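Local coordinates for Thiol:disulfide interchange protein, thioredoxin family protein (Chlorobaculum tepidum, PDB 3OR5) that probably acts as a thiol:disulfide oxidoreductase of the thioredoxin family, with a likely role in cytochrome c-type biogenesis, at residues 54-59 with 91-96; 39-44 with 71-76. One frame throughout, in Å; residues are numbered along the deposited sequence.

Interaction 1 of 2, residues 54-59 with 91-96; sequences PDMVQV and IIYPVM
Val57, Tyr93 and Met56 carry this contact between helix 47-63 and the loop that leads into strand 95-97. Both methyls of Val57 touch the loop. CG2 sits 4.0 Å from the backbone CA of Ile91 and equally far from CE2 of the Tyr93 ring, while CG1 lies 4.2 Å from CG1 of Ile92. A beta-branched residue suits this place, since its two methyls reach different neighbours without a long chain. Tyr93 has its CG between its own backbone N and carbonyl carbon (chi1 51°), and its broad ring reaches both helix residues, with Ile91 CG2 3.6 Å above the plane over its centre. The selenomethionine Met56 crosses the tyrosine side chain at about a right angle. Its long, unbranched chain bends at chi3 (50°), which brings the terminal methyl CE to 3.1 Å from Tyr93 OH and 3.6 Å from Tyr93 CZ. Ile92, more open to solvent, brings CD1 to 3.8 Å from the carbonyl oxygen of Val57. The two segments share only van der Waals contact, so shape complementarity holds the loop to the helix; the tyrosine OH lies against the selenomethionine methyl, which cannot hydrogen-bond to it.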
ATOM      1  N   PRO A  54      -2.387  11.710  -3.886  1.00 14.28           N
ATOM      2  CA  PRO A  54      -1.714  12.911  -3.328  1.00 14.50           C
ATOM      3  C   PRO A  54      -1.844  13.041  -1.813  1.00 15.35           C
ATOM      4  O   PRO A  54      -0.900  13.551  -1.139  1.00 14.65           O
ATOM      5  CB  PRO A  54      -2.371  14.084  -4.053  1.00 16.26           C
ATOM      6  CG  PRO A  54      -2.780  13.452  -5.383  1.00 16.45           C
ATOM      7  CD  PRO A  54      -3.217  12.031  -5.088  1.00 14.79           C
ATOM      8  N   ASP A  55      -2.942  12.577  -1.219  1.00 13.89           N
ATOM      9  CA  ASP A  55      -3.093  12.612   0.250  1.00 13.82           C
ATOM     10  C   ASP A  55      -2.151  11.560   0.835  1.00 12.90           C
ATOM     11  O   ASP A  55      -1.608  11.797   1.880  1.00 14.05           O
ATOM     12  CB  ASP A  55      -4.539  12.287   0.649  1.00 15.86           C
ATOM     13  CG  ASP A  55      -5.507  13.469   0.251  1.00 19.33           C
ATOM     14  OD1 ASP A  55      -5.044  14.602   0.109  1.00 21.96           O
ATOM     15  OD2 ASP A  55      -6.730  13.268   0.140  1.00 22.21           O
HETATM   16  N   MSE A  56      -2.032  10.410   0.187  1.00 12.39           N
HETATM   17  CA  MSE A  56      -1.122   9.355   0.639  1.00 11.18           C
HETATM   18  C   MSE A  56       0.302   9.930   0.671  1.00 11.72           C
HETATM   19  O   MSE A  56       1.042   9.648   1.616  1.00 13.14           O
HETATM   20  CB  MSE A  56      -1.155   8.108  -0.247  1.00 13.61           C
HETATM   21  CG  MSE A  56      -2.469   7.410   0.011  1.00 12.01           C
HETATM   22 SE   MSE A  56      -2.652   5.911  -1.291  1.00 28.76          SE
HETATM   23  CE  MSE A  56      -1.032   5.103  -1.048  1.00 23.85           C
ATOM     24  N   VAL A  57       0.627  10.669  -0.387  1.00  9.52           N
ATOM     25  CA  VAL A  57       2.044  11.219  -0.472  1.00 10.88           C
ATOM     26  C   VAL A  57       2.221  12.191   0.719  1.00 11.67           C
ATOM     27  O   VAL A  57       3.289  12.179   1.372  1.00 11.98           O
ATOM     28  CB  VAL A  57       2.233  11.933  -1.819  1.00 12.59           C
ATOM     29  CG1 VAL A  57       3.557  12.746  -1.823  1.00 14.70           C
ATOM     30  CG2 VAL A  57       2.327  10.873  -2.912  1.00 13.40           C
ATOM     31  N   GLN A  58       1.229  13.029   1.020  1.00 12.85           N
ATOM     32  CA  GLN A  58       1.409  13.898   2.173  1.00 12.87           C
ATOM     33  C   GLN A  58       1.549  13.135   3.497  1.00 12.92           C
ATOM     34  O   GLN A  58       2.360  13.505   4.389  1.00 13.86           O
ATOM     35  CB  GLN A  58       0.261  14.908   2.305  1.00 14.00           C
ATOM     36  CG  GLN A  58       0.684  16.081   3.192  1.00 22.08           C
ATOM     37  CD  GLN A  58       1.838  16.910   2.617  1.00 28.77           C
ATOM     38  OE1 GLN A  58       1.763  17.390   1.481  1.00 31.39           O
ATOM     39  NE2 GLN A  58       2.938  17.038   3.383  1.00 33.15           N
ATOM     40  N   VAL A  59       0.711  12.113   3.683  1.00 10.72           N
ATOM     41  CA  VAL A  59       0.819  11.295   4.889  1.00 10.21           C
ATOM     42  C   VAL A  59       2.212  10.585   4.974  1.00 11.27           C
ATOM     43  O   VAL A  59       2.837  10.459   6.070  1.00 12.05           O
ATOM     44  CB  VAL A  59      -0.356  10.254   4.944  1.00 10.20           C
ATOM     45  CG1 VAL A  59      -0.168   9.263   6.112  1.00 11.60           C
ATOM     46  CG2 VAL A  59      -1.689  11.057   5.108  1.00 12.78           C
ATOM     47  N   ILE A  91       5.592  10.782  -6.075  1.00 12.53           N
ATOM     48  CA  ILE A  91       5.360   9.639  -5.216  1.00 12.09           C
ATOM     49  C   ILE A  91       6.720   9.195  -4.678  1.00 15.56           C
ATOM     50  O   ILE A  91       7.673   8.881  -5.429  1.00 20.20           O
ATOM     51  CB  ILE A  91       4.673   8.524  -5.999  1.00 13.01           C
ATOM     52  CG1 ILE A  91       3.253   9.009  -6.344  1.00 13.76           C
ATOM     53  CG2 ILE A  91       4.678   7.210  -5.108  1.00 14.22           C
ATOM     54  CD1 ILE A  91       2.550   7.935  -7.218  1.00 14.28           C
ATOM     55  N   ILE A  92       6.806   9.216  -3.355  1.00 13.18           N
ATOM     56  CA  ILE A  92       8.038   9.007  -2.634  1.00 12.72           C
ATOM     57  C   ILE A  92       8.060   7.723  -1.827  1.00 16.13           C
ATOM     58  O   ILE A  92       8.908   7.543  -0.955  1.00 17.22           O
ATOM     59  CB  ILE A  92       8.181  10.162  -1.668  1.00 13.54           C
ATOM     60  CG1 ILE A  92       6.844  10.346  -0.823  1.00 15.83           C
ATOM     61  CG2 ILE A  92       8.698  11.313  -2.592  1.00 17.15           C
ATOM     62  CD1 ILE A  92       6.889  11.298   0.402  1.00 22.44           C
ATOM     63  N   TYR A  93       7.087   6.852  -2.057  1.00 12.38           N
ATOM     64  CA  TYR A  93       7.094   5.508  -1.415  1.00 12.05           C
ATOM     65  C   TYR A  93       7.271   4.435  -2.495  1.00 12.06           C
ATOM     66  O   TYR A  93       7.068   4.738  -3.694  1.00 12.16           O
ATOM     67  CB  TYR A  93       5.842   5.310  -0.618  1.00 11.00           C
ATOM     68  CG  TYR A  93       4.570   5.602  -1.351  1.00  9.81           C
ATOM     69  CD1 TYR A  93       4.002   4.596  -2.170  1.00  9.21           C
ATOM     70  CD2 TYR A  93       3.901   6.757  -1.166  1.00 10.46           C
ATOM     71  CE1 TYR A  93       2.726   4.847  -2.860  1.00 10.64           C
ATOM     72  CE2 TYR A  93       2.684   7.036  -1.809  1.00 10.88           C
ATOM     73  CZ  TYR A  93       2.077   6.037  -2.638  1.00 11.52           C
ATOM     74  OH  TYR A  93       0.831   6.257  -3.306  1.00 15.10           O
ATOM     75  N   PRO A  94       7.616   3.212  -2.157  1.00 10.08           N
ATOM     76  CA  PRO A  94       7.892   2.203  -3.184  1.00 11.31           C
ATOM     77  C   PRO A  94       6.647   1.879  -3.984  1.00 11.19           C
ATOM     78  O   PRO A  94       5.568   1.669  -3.405  1.00 11.96           O
ATOM     79  CB  PRO A  94       8.318   0.959  -2.411  1.00 13.01           C
ATOM     80  CG  PRO A  94       8.783   1.549  -1.105  1.00 12.81           C
ATOM     81  CD  PRO A  94       7.903   2.713  -0.809  1.00 10.61           C
ATOM     82  N   VAL A  95       6.826   1.788  -5.282  1.00 11.65           N
ATOM     83  CA  VAL A  95       5.734   1.304  -6.146  1.00 11.11           C
ATOM     84  C   VAL A  95       6.204   0.293  -7.130  1.00 11.12           C
ATOM     85  O   VAL A  95       7.230   0.507  -7.803  1.00 12.46           O
ATOM     86  CB  VAL A  95       5.266   2.533  -6.965  1.00  9.93           C
ATOM     87  CG1 VAL A  95       4.185   2.088  -8.087  1.00 11.96           C
ATOM     88  CG2 VAL A  95       4.599   3.686  -6.121  1.00 12.13           C
HETATM   89  N   MSE A  96       5.496  -0.838  -7.204  1.00 11.47           N
HETATM   90  CA  MSE A  96       5.860  -1.977  -8.097  1.00 10.06           C
HETATM   91  C   MSE A  96       4.727  -2.195  -9.083  1.00  9.07           C
HETATM   92  O   MSE A  96       3.516  -2.038  -8.704  1.00 11.65           O
HETATM   93  CB  MSE A  96       6.129  -3.300  -7.325  1.00 12.70           C
HETATM   94  CG  MSE A  96       7.356  -3.110  -6.558  1.00 14.02           C
HETATM   95 SE   MSE A  96       7.575  -4.764  -5.431  1.00 29.51          SE
HETATM   96  CE  MSE A  96       6.208  -4.328  -4.152  1.00 18.71           C
TER

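Interaction 2 of 2, residues 39-44 with 71-76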
ATOM      1  N   VAL A  39      -0.521  -1.355   2.052  1.00 10.04           N
ATOM      2  CA  VAL A  39      -0.225  -1.792   0.661  1.00  9.46           C
ATOM      3  C   VAL A  39      -1.459  -1.392  -0.142  1.00  9.54           C
ATOM      4  O   VAL A  39      -2.574  -1.802   0.172  1.00 10.54           O
ATOM      5  CB  VAL A  39      -0.012  -3.280   0.619  1.00 10.92           C
ATOM      6  CG1 VAL A  39       0.208  -3.757  -0.854  1.00 12.94           C
ATOM      7  CG2 VAL A  39       1.185  -3.670   1.535  1.00 13.45           C
ATOM      8  N   ASN A  40      -1.240  -0.569  -1.161  1.00  8.69           N
ATOM      9  CA  ASN A  40      -2.323   0.109  -1.948  1.00  9.25           C
ATOM     10  C   ASN A  40      -2.257  -0.475  -3.332  1.00  8.85           C
ATOM     11  O   ASN A  40      -1.316  -0.242  -4.097  1.00  9.74           O
ATOM     12  CB  ASN A  40      -2.105   1.621  -1.991  1.00  9.16           C
ATOM     13  CG  ASN A  40      -3.089   2.304  -2.897  1.00 11.47           C
ATOM     14  OD1 ASN A  40      -4.323   2.066  -2.759  1.00 16.78           O
ATOM     15  ND2 ASN A  40      -2.646   3.166  -3.663  1.00  9.64           N
ATOM     16  N   PHE A  41      -3.319  -1.224  -3.699  1.00  9.96           N
ATOM     17  CA  PHE A  41      -3.469  -1.718  -5.102  1.00 11.16           C
ATOM     18  C   PHE A  41      -4.222  -0.645  -5.800  1.00 10.12           C
ATOM     19  O   PHE A  41      -5.337  -0.244  -5.373  1.00 11.45           O
ATOM     20  CB  PHE A  41      -4.281  -3.039  -5.135  1.00 10.85           C
ATOM     21  CG  PHE A  41      -3.427  -4.222  -4.708  1.00 10.86           C
ATOM     22  CD1 PHE A  41      -2.807  -5.106  -5.629  1.00 11.79           C
ATOM     23  CD2 PHE A  41      -3.240  -4.434  -3.329  1.00 11.47           C
ATOM     24  CE1 PHE A  41      -1.983  -6.152  -5.189  1.00 11.38           C
ATOM     25  CE2 PHE A  41      -2.403  -5.493  -2.868  1.00 10.73           C
ATOM     26  CZ  PHE A  41      -1.832  -6.416  -3.797  1.00 12.71           C
ATOM     27  N   PHE A  42      -3.633  -0.129  -6.859  1.00 10.35           N
ATOM     28  CA  PHE A  42      -4.185   1.090  -7.511  1.00  9.06           C
ATOM     29  C   PHE A  42      -3.929   1.105  -9.012  1.00  9.98           C
ATOM     30  O   PHE A  42      -3.072   0.340  -9.485  1.00  9.88           O
ATOM     31  CB  PHE A  42      -3.540   2.408  -6.939  1.00  9.77           C
ATOM     32  CG  PHE A  42      -2.114   2.602  -7.373  1.00 10.52           C
ATOM     33  CD1 PHE A  42      -1.800   3.561  -8.335  1.00 14.48           C
ATOM     34  CD2 PHE A  42      -1.071   1.831  -6.823  1.00 11.11           C
ATOM     35  CE1 PHE A  42      -0.498   3.724  -8.792  1.00 14.36           C
ATOM     36  CE2 PHE A  42       0.272   2.028  -7.255  1.00 11.56           C
ATOM     37  CZ  PHE A  42       0.550   2.964  -8.251  1.00 14.57           C
ATOM     38  N   ALA A  43      -4.621   2.039  -9.755  1.00 10.02           N
ATOM     39  CA  ALA A  43      -4.226   2.335 -11.080  1.00 10.92           C
ATOM     40  C   ALA A  43      -4.222   3.851 -11.240  1.00 11.69           C
ATOM     41  O   ALA A  43      -5.029   4.537 -10.605  1.00 12.31           O
ATOM     42  CB  ALA A  43      -5.216   1.689 -12.120  1.00 12.23           C
ATOM     43  N   THR A  44      -3.285   4.348 -12.041  1.00 10.66           N
ATOM     44  CA  THR A  44      -3.191   5.835 -12.138  1.00 11.53           C
ATOM     45  C   THR A  44      -4.333   6.369 -13.016  1.00 12.79           C
ATOM     46  O   THR A  44      -4.577   7.564 -12.959  1.00 13.95           O
ATOM     47  CB  THR A  44      -1.882   6.337 -12.714  1.00 12.78           C
ATOM     48  OG1 THR A  44      -1.812   6.115 -14.141  1.00 12.61           O
ATOM     49  CG2 THR A  44      -0.688   5.620 -12.020  1.00 13.31           C
ATOM     50  N   VAL A  71       3.091   1.260   0.410  1.00  9.74           N
ATOM     51  CA  VAL A  71       3.720   0.573  -0.690  1.00  9.75           C
ATOM     52  C   VAL A  71       2.631   0.499  -1.764  1.00 10.11           C
ATOM     53  O   VAL A  71       1.465   0.086  -1.456  1.00 11.29           O
ATOM     54  CB  VAL A  71       4.042  -0.853  -0.278  1.00 11.56           C
ATOM     55  CG1 VAL A  71       4.613  -1.626  -1.462  1.00 13.50           C
ATOM     56  CG2 VAL A  71       5.035  -0.886   0.885  1.00 11.03           C
ATOM     57  N   GLY A  72       2.948   0.916  -2.979  1.00  8.62           N
ATOM     58  CA  GLY A  72       1.889   0.887  -4.048  1.00  9.54           C
ATOM     59  C   GLY A  72       2.135  -0.305  -4.974  1.00  9.85           C
ATOM     60  O   GLY A  72       3.271  -0.623  -5.322  1.00 11.08           O
ATOM     61  N   ILE A  73       1.067  -0.976  -5.410  1.00  9.03           N
ATOM     62  CA  ILE A  73       1.179  -2.068  -6.403  1.00 10.25           C
ATOM     63  C   ILE A  73       0.207  -1.674  -7.508  1.00  9.90           C
ATOM     64  O   ILE A  73      -0.999  -1.572  -7.281  1.00 10.87           O
ATOM     65  CB  ILE A  73       0.814  -3.420  -5.764  1.00 10.61           C
ATOM     66  CG1 ILE A  73       1.918  -3.790  -4.703  1.00 13.38           C
ATOM     67  CG2 ILE A  73       0.767  -4.519  -6.916  1.00 12.34           C
ATOM     68  CD1 ILE A  73       1.598  -5.081  -3.901  1.00 17.27           C
ATOM     69  N   ALA A  74       0.735  -1.421  -8.700  1.00  9.35           N
ATOM     70  CA  ALA A  74      -0.085  -0.833  -9.804  1.00  9.72           C
ATOM     71  C   ALA A  74      -0.653  -1.977 -10.627  1.00 10.64           C
ATOM     72  O   ALA A  74       0.101  -2.776 -11.208  1.00 12.04           O
ATOM     73  CB  ALA A  74       0.802   0.045 -10.719  1.00 10.59           C
ATOM     74  N   VAL A  75      -1.978  -2.032 -10.690  1.00 11.24           N
ATOM     75  CA  VAL A  75      -2.711  -3.081 -11.395  1.00 11.60           C
ATOM     76  C   VAL A  75      -3.280  -2.545 -12.688  1.00 12.41           C
ATOM     77  O   VAL A  75      -3.512  -1.330 -12.786  1.00 12.43           O
ATOM     78  CB  VAL A  75      -3.829  -3.638 -10.490  1.00 13.58           C
ATOM     79  CG1 VAL A  75      -3.214  -4.464  -9.269  1.00 14.63           C
ATOM     80  CG2 VAL A  75      -4.790  -2.584 -10.035  1.00 14.74           C
ATOM     81  N   ASN A  76      -3.494  -3.436 -13.677  1.00 13.31           N
ATOM     82  CA  ASN A  76      -4.150  -2.946 -14.930  1.00 13.74           C
ATOM     83  C   ASN A  76      -3.429  -1.749 -15.516  1.00 14.53           C
ATOM     84  O   ASN A  76      -4.057  -0.876 -16.053  1.00 14.22           O
ATOM     85  CB  ASN A  76      -5.644  -2.649 -14.671  1.00 15.46           C
ATOM     86  CG  ASN A  76      -6.426  -3.859 -14.109  1.00 22.55           C
ATOM     87  OD1 ASN A  76      -7.361  -4.364 -14.765  1.00 29.84           O
ATOM     88  ND2 ASN A  76      -6.140  -4.260 -12.902  1.00 20.49           N
TER
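Asn40 O accepts a hydrogen bond from Ile73 N (2.8 Å), and Gly72 CA adds a weaker CA-H...O contact to it at 3.4 Å. The N-H comes in nearly straight (169°), its nitrogen tilted 27° from the carbonyl plane. Asn40 N donates to Val71 O and Phe42 N to Ile73 O; Val75 N to Phe42 O extends the pattern one residue beyond strand 68-74. On one face of the sheet, Ile73 packs against both Val39 and Phe41. Its CB lies over the Phe41 ring, offset toward the rim, its CG2 is 3.6 Å from Phe41 CE1, and its CD1 is 3.6 Å from Val39 CG1. Val75 CG1 meets the same ring at its edge, 3.7 Å from Phe41 CD1. On the other face, Phe42 has CG between its backbone N and carbonyl carbon (chi1 72°), and its ring lies across the neighbouring strand. Ala74 CA makes a CH-pi contact over one face, 4.2 Å from the centroid. Gly72 and Ala74 offer little or no side chain here, and the ring lies close over the backbone. Phe42 also touches Cys49, part of a probable redox CxxC. Strands 36-42 and 68-74 are the parallel pair of a beta-alpha-beta unit, as in the thioredoxin fold.

Overall arrangement
From the N terminus, strand 36-42 supplies the first half of interaction 2, and the chain then turns into helix 47-63, which supplies the first half of interaction 1. Strand 68-74 follows and closes interaction 2 around that helix. Only after helix 79-89 does the chain reach 91-96 and close interaction 1, so the two contacts cross along the sequence. Strand 95-97 then lines up beside 68-74, where Pro94 O and Met96 O probably accept hydrogen bonds from Gly72 N and Ala74 N. Met56 packs on Asn40 and Val95 on Phe42, joining the sheet of interaction 2 to the helix-loop layer of interaction 1.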